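Local coordinates for O-methyltransferase (Saccharopolyspora spinosa, PDB 4CE0) that transfers a methyl group from S-adenosylmethionine to the 4'-hydroxyl of the rhamnose of spinosyn, and belongs to the magnesium-binding TylF/MycF methyltransferases, at the interface of chains A and B. Numbering follows the deposited sequence. Chains: chain A/B, O-methyltransferase.

Contact 1: the interface of chains A and B. Residues chain A 15-18, 21, 50-52, 153; chain B 18, 20-21.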
# COMPACT_ATOMS: atom_id res chain seq x y z
N VAL A 15 -4.72 -0.04 1.74
CA VAL A 15 -4.52 -1.21 0.89
C VAL A 15 -5.34 -2.44 1.35
O VAL A 15 -5.99 -3.08 0.54
CB VAL A 15 -3.03 -1.58 0.82
CG1 VAL A 15 -2.83 -2.74 -0.14
CG2 VAL A 15 -2.23 -0.33 0.40
N LEU A 16 -5.30 -2.77 2.63
CA LEU A 16 -5.97 -3.96 3.14
C LEU A 16 -7.50 -3.90 2.97
O LEU A 16 -8.15 -4.92 2.81
CB LEU A 16 -5.65 -4.13 4.63
CG LEU A 16 -4.23 -4.54 4.94
CD1 LEU A 16 -3.91 -4.30 6.45
CD2 LEU A 16 -4.05 -5.98 4.58
N THR A 17 -8.06 -2.70 3.04
CA THR A 17 -9.49 -2.48 2.76
C THR A 17 -9.78 -2.24 1.27
O THR A 17 -10.93 -2.04 0.88
CB THR A 17 -9.97 -1.23 3.48
OG1 THR A 17 -9.06 -0.18 3.18
CG2 THR A 17 -10.01 -1.44 5.02
N ASN A 18 -8.73 -2.25 0.46
CA ASN A 18 -8.81 -1.96 -0.97
C ASN A 18 -9.50 -0.65 -1.33
O ASN A 18 -10.32 -0.61 -2.25
CB ASN A 18 -9.47 -3.10 -1.70
CG ASN A 18 -9.23 -3.05 -3.23
OD1 ASN A 18 -8.21 -2.55 -3.70
ND2 ASN A 18 -10.18 -3.58 -3.98
N TYR A 21 -8.00 0.57 -5.05
CA TYR A 21 -8.46 0.12 -6.38
C TYR A 21 -9.96 -0.23 -6.44
O TYR A 21 -10.76 0.24 -5.63
CB TYR A 21 -7.63 -1.07 -6.86
CG TYR A 21 -6.20 -0.70 -7.24
CD1 TYR A 21 -5.95 0.16 -8.30
CD2 TYR A 21 -5.12 -1.21 -6.55
CE1 TYR A 21 -4.66 0.51 -8.66
CE2 TYR A 21 -3.83 -0.88 -6.90
CZ TYR A 21 -3.61 -0.01 -7.96
OH TYR A 21 -2.32 0.34 -8.32
N VAL A 50 -12.33 -8.29 -3.34
CA VAL A 50 -10.91 -8.63 -3.30
C VAL A 50 -10.17 -8.23 -2.00
O VAL A 50 -9.19 -8.86 -1.69
CB VAL A 50 -10.14 -8.16 -4.57
CG1 VAL A 50 -10.66 -8.91 -5.79
CG2 VAL A 50 -10.25 -6.68 -4.77
N ALA A 51 -10.64 -7.23 -1.25
CA ALA A 51 -9.91 -6.76 -0.04
C ALA A 51 -9.55 -7.89 0.93
O ALA A 51 -10.29 -8.86 1.05
CB ALA A 51 -10.70 -5.70 0.71
N HIS A 52 -8.44 -7.73 1.66
CA HIS A 52 -7.93 -8.78 2.54
C HIS A 52 -8.52 -8.73 3.94
O HIS A 52 -8.35 -9.66 4.73
CB HIS A 52 -6.42 -8.72 2.59
CG HIS A 52 -5.76 -9.19 1.33
ND1 HIS A 52 -4.57 -8.67 0.86
CD2 HIS A 52 -6.15 -10.10 0.41
CE1 HIS A 52 -4.25 -9.27 -0.27
NE2 HIS A 52 -5.20 -10.14 -0.57
N TYR A 153 2.65 -8.97 1.14
CA TYR A 153 3.06 -7.77 1.87
C TYR A 153 4.49 -7.91 2.36
O TYR A 153 5.02 -7.02 3.05
CB TYR A 153 2.09 -7.47 3.04
CG TYR A 153 0.67 -7.14 2.60
CD1 TYR A 153 0.29 -5.83 2.32
CD2 TYR A 153 -0.29 -8.13 2.48
CE1 TYR A 153 -1.01 -5.54 1.92
CE2 TYR A 153 -1.58 -7.86 2.07
CZ TYR A 153 -1.94 -6.55 1.79
OH TYR A 153 -3.24 -6.27 1.42
N ASN B 18 0.05 -2.95 -8.53
CA ASN B 18 -0.98 -3.91 -8.14
C ASN B 18 -0.51 -5.34 -7.98
O ASN B 18 -1.16 -6.27 -8.44
CB ASN B 18 -2.14 -3.85 -9.10
CG ASN B 18 -3.41 -4.52 -8.54
OD1 ASN B 18 -3.64 -4.55 -7.33
ND2 ASN B 18 -4.23 -5.05 -9.43
N ILE B 20 -0.32 -6.54 -5.06
CA ILE B 20 -1.10 -6.97 -3.90
C ILE B 20 -2.35 -7.74 -4.32
O ILE B 20 -2.64 -8.78 -3.73
CB ILE B 20 -1.55 -5.80 -3.00
CG1 ILE B 20 -0.39 -4.90 -2.60
CG2 ILE B 20 -2.21 -6.31 -1.75
CD1 ILE B 20 0.70 -5.58 -1.80
N TYR B 21 -3.11 -7.23 -5.28
CA TYR B 21 -4.42 -7.83 -5.61
C TYR B 21 -4.51 -8.43 -7.02
O TYR B 21 -3.50 -8.77 -7.64
CB TYR B 21 -5.54 -6.82 -5.41
CG TYR B 21 -5.81 -6.49 -3.94
CD1 TYR B 21 -6.26 -7.47 -3.06
CD2 TYR B 21 -5.62 -5.21 -3.44
CE1 TYR B 21 -6.50 -7.19 -1.72
CE2 TYR B 21 -5.86 -4.92 -2.12
CZ TYR B 21 -6.30 -5.92 -1.26
OH TYR B 21 -6.54 -5.65 0.07
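B:Tyr21 inserts its side chain between the C-terminal end of helix 6-16 and the loop at residues 50-52 of chain A, in a two-fold interface of this TylF/MycF-family methyltransferase. It has 144 Å² covered by the partner, the largest share in the patch. Its phenol oxygen is gripped by two hydrogen bonds. OH donates to the backbone carbonyl O of A:Val15 at 2.7 Å. That oxygen lies at the edge of the phenol ring, in its plane. The angle at the carbonyl O is 137°, and the hydroxyl is tilted 25° out of the carbonyl plane. The backbone N of A:His52 donates to the same OH over a longer 3.2 Å. The phenol thus ties the helix end to the loop. With CG anti to its own carbonyl carbon (chi1 -71°), the B:Tyr21 ring is turned away from that carbonyl and meets A:His52 tip to tip. CE1 stands over the centre of the imidazole face, 3.3 Å above its plane. The two rings are tilted rather than parallel, so a corner of the phenol meets the imidazole. The rotation of this imidazole is set by a neighbour on its own chain. A:His52 ND1 pairs with A:Tyr153 OH at 2.8 Å. These two rings meet edge to edge with their planes steeply turned: ND1 lies in the plane of the phenol and CZ in the plane of the imidazole. B:Ile20 packs beside this pair. Its CG2 branch, anti to the backbone N, lies over the centre of one face of the B:Tyr21 ring. It also presses on the A:Tyr153 phenol, and the two side chains cross at about a right angle. CG1 and CG2 of B:Ile20 meet CG1 of A:Val15. On the far side, A:Asn18 runs antiparallel past B:Tyr21. The amide oxygen OD1 of A:Asn18 comes within 3.7 Å of ring carbon CE2 of B:Tyr21.

Contact 2: the interface of chains A and B. Residues chain A 5, 7-8; chain B 5, 8, 98-99.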
# COMPACT_ATOMS: atom_id res chain seq x y z
N ASN A 5 7.00 4.81 11.57
CA ASN A 5 6.47 4.42 10.27
C ASN A 5 4.99 4.70 10.07
O ASN A 5 4.24 3.86 9.56
CB ASN A 5 6.80 2.95 10.01
CG ASN A 5 8.28 2.74 9.71
OD1 ASN A 5 8.79 3.26 8.73
ND2 ASN A 5 8.96 1.98 10.56
N LEU A 7 3.46 6.64 7.85
CA LEU A 7 3.07 6.61 6.42
C LEU A 7 2.79 5.19 5.93
O LEU A 7 1.78 4.91 5.26
CB LEU A 7 4.16 7.25 5.57
CG LEU A 7 4.27 8.78 5.65
CD1 LEU A 7 5.47 9.27 4.87
CD2 LEU A 7 2.99 9.38 5.12
N TYR A 8 3.72 4.30 6.27
CA TYR A 8 3.56 2.87 6.00
C TYR A 8 2.22 2.35 6.48
O TYR A 8 1.44 1.80 5.70
CB TYR A 8 4.69 2.12 6.68
CG TYR A 8 4.62 0.62 6.61
CD1 TYR A 8 4.51 -0.05 5.39
CD2 TYR A 8 4.67 -0.14 7.77
CE1 TYR A 8 4.47 -1.45 5.32
CE2 TYR A 8 4.64 -1.56 7.72
CZ TYR A 8 4.54 -2.19 6.50
OH TYR A 8 4.50 -3.56 6.48
N ASN B 5 11.56 6.30 5.70
CA ASN B 5 10.32 5.63 5.35
C ASN B 5 10.45 4.55 4.29
O ASN B 5 9.64 4.46 3.37
CB ASN B 5 9.28 6.67 4.95
CG ASN B 5 8.76 7.46 6.15
OD1 ASN B 5 8.17 6.90 7.05
ND2 ASN B 5 8.99 8.77 6.15
N TYR B 8 7.19 2.23 3.87
CA TYR B 8 6.21 2.97 3.09
C TYR B 8 6.46 2.85 1.60
O TYR B 8 5.59 2.41 0.85
CB TYR B 8 6.26 4.43 3.51
CG TYR B 8 5.40 5.38 2.71
CD1 TYR B 8 4.02 5.16 2.55
CD2 TYR B 8 5.96 6.50 2.12
CE1 TYR B 8 3.22 6.06 1.83
CE2 TYR B 8 5.15 7.42 1.39
CZ TYR B 8 3.80 7.18 1.26
OH TYR B 8 3.05 8.08 0.54
N GLN B 98 7.33 13.05 0.04
CA GLN B 98 6.64 12.85 1.31
C GLN B 98 7.50 12.01 2.25
O GLN B 98 7.55 12.31 3.43
CB GLN B 98 5.30 12.13 1.07
CG GLN B 98 4.45 11.96 2.31
CD GLN B 98 4.00 13.28 2.88
OE1 GLN B 98 4.00 13.48 4.10
NE2 GLN B 98 3.61 14.20 2.00
N ALA B 99 8.13 10.94 1.76
CA ALA B 99 8.89 10.06 2.68
C ALA B 99 10.08 10.82 3.26
O ALA B 99 10.52 10.54 4.37
CB ALA B 99 9.38 8.83 1.97
O HOH W 1 6.12 7.86 8.67
O HOH W 2 6.55 4.73 7.09
O HOH W 3 7.82 3.87 6.28
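A:Leu7 lies across the phenol ring of B:Tyr8, where the first turns of the two helices 6-16 meet in this TylF/MycF-family dimer of the crystal. The packed part is apolar. A:Leu7 CB sits over one face of the ring, 3.6 Å above the plane and toward one side of the ring, as a CH-pi contact. B:Tyr8 offers this face with CG anti to its backbone N (chi1 175°). The leucine side chain then runs on over the ring, and its CD1 methyl nears CD2 and CE2. The same methyl meets CG of B:Gln98. It also touches the amide end of B:Asn5, and the leucine and asparagine side chains cross at about a right angle. The helix backbones come close as well: the CA atoms of A:Tyr8 and B:Tyr8 are 3.9 Å apart.

The other side is wet and looser. A:Asn5 OD1 and B:Asn5 OD1 stay 4.1 Å apart, and a water probably bridges them. Its two modelled positions, waters 2 and 3, are too close to be filled together, so the details are doubtful. Water 2 also reaches the backbone N of A:Tyr8, and water 3 that of B:Tyr8. Water 1 links A:Leu7 N to B:Asn5 OD1. The B:Asn5 amide is fixed in rotation from behind. Its ND2 donates to a lone pair of B:Ala99 O, in the carbonyl plane, at 2.9 Å.

The C-alpha centres of contact 1 and contact 2 lie about 18 Å apart. They share no residue, but both use helix 6-16 of chain A. Contact 2 sits at its N-terminal turn and contact 1 takes its C-terminal end, so this helix meets the partner at both its ends. Chain B joins them too: contact 2 uses its helix 6-16, and its residues in contact 1 follow closely after that helix. Contact 1 adds direct polar bonds, while contact 2 relies on apolar packing and water. Together they suggest a fixed orientation of the copies, although the structure alone does not show a dimer in solution.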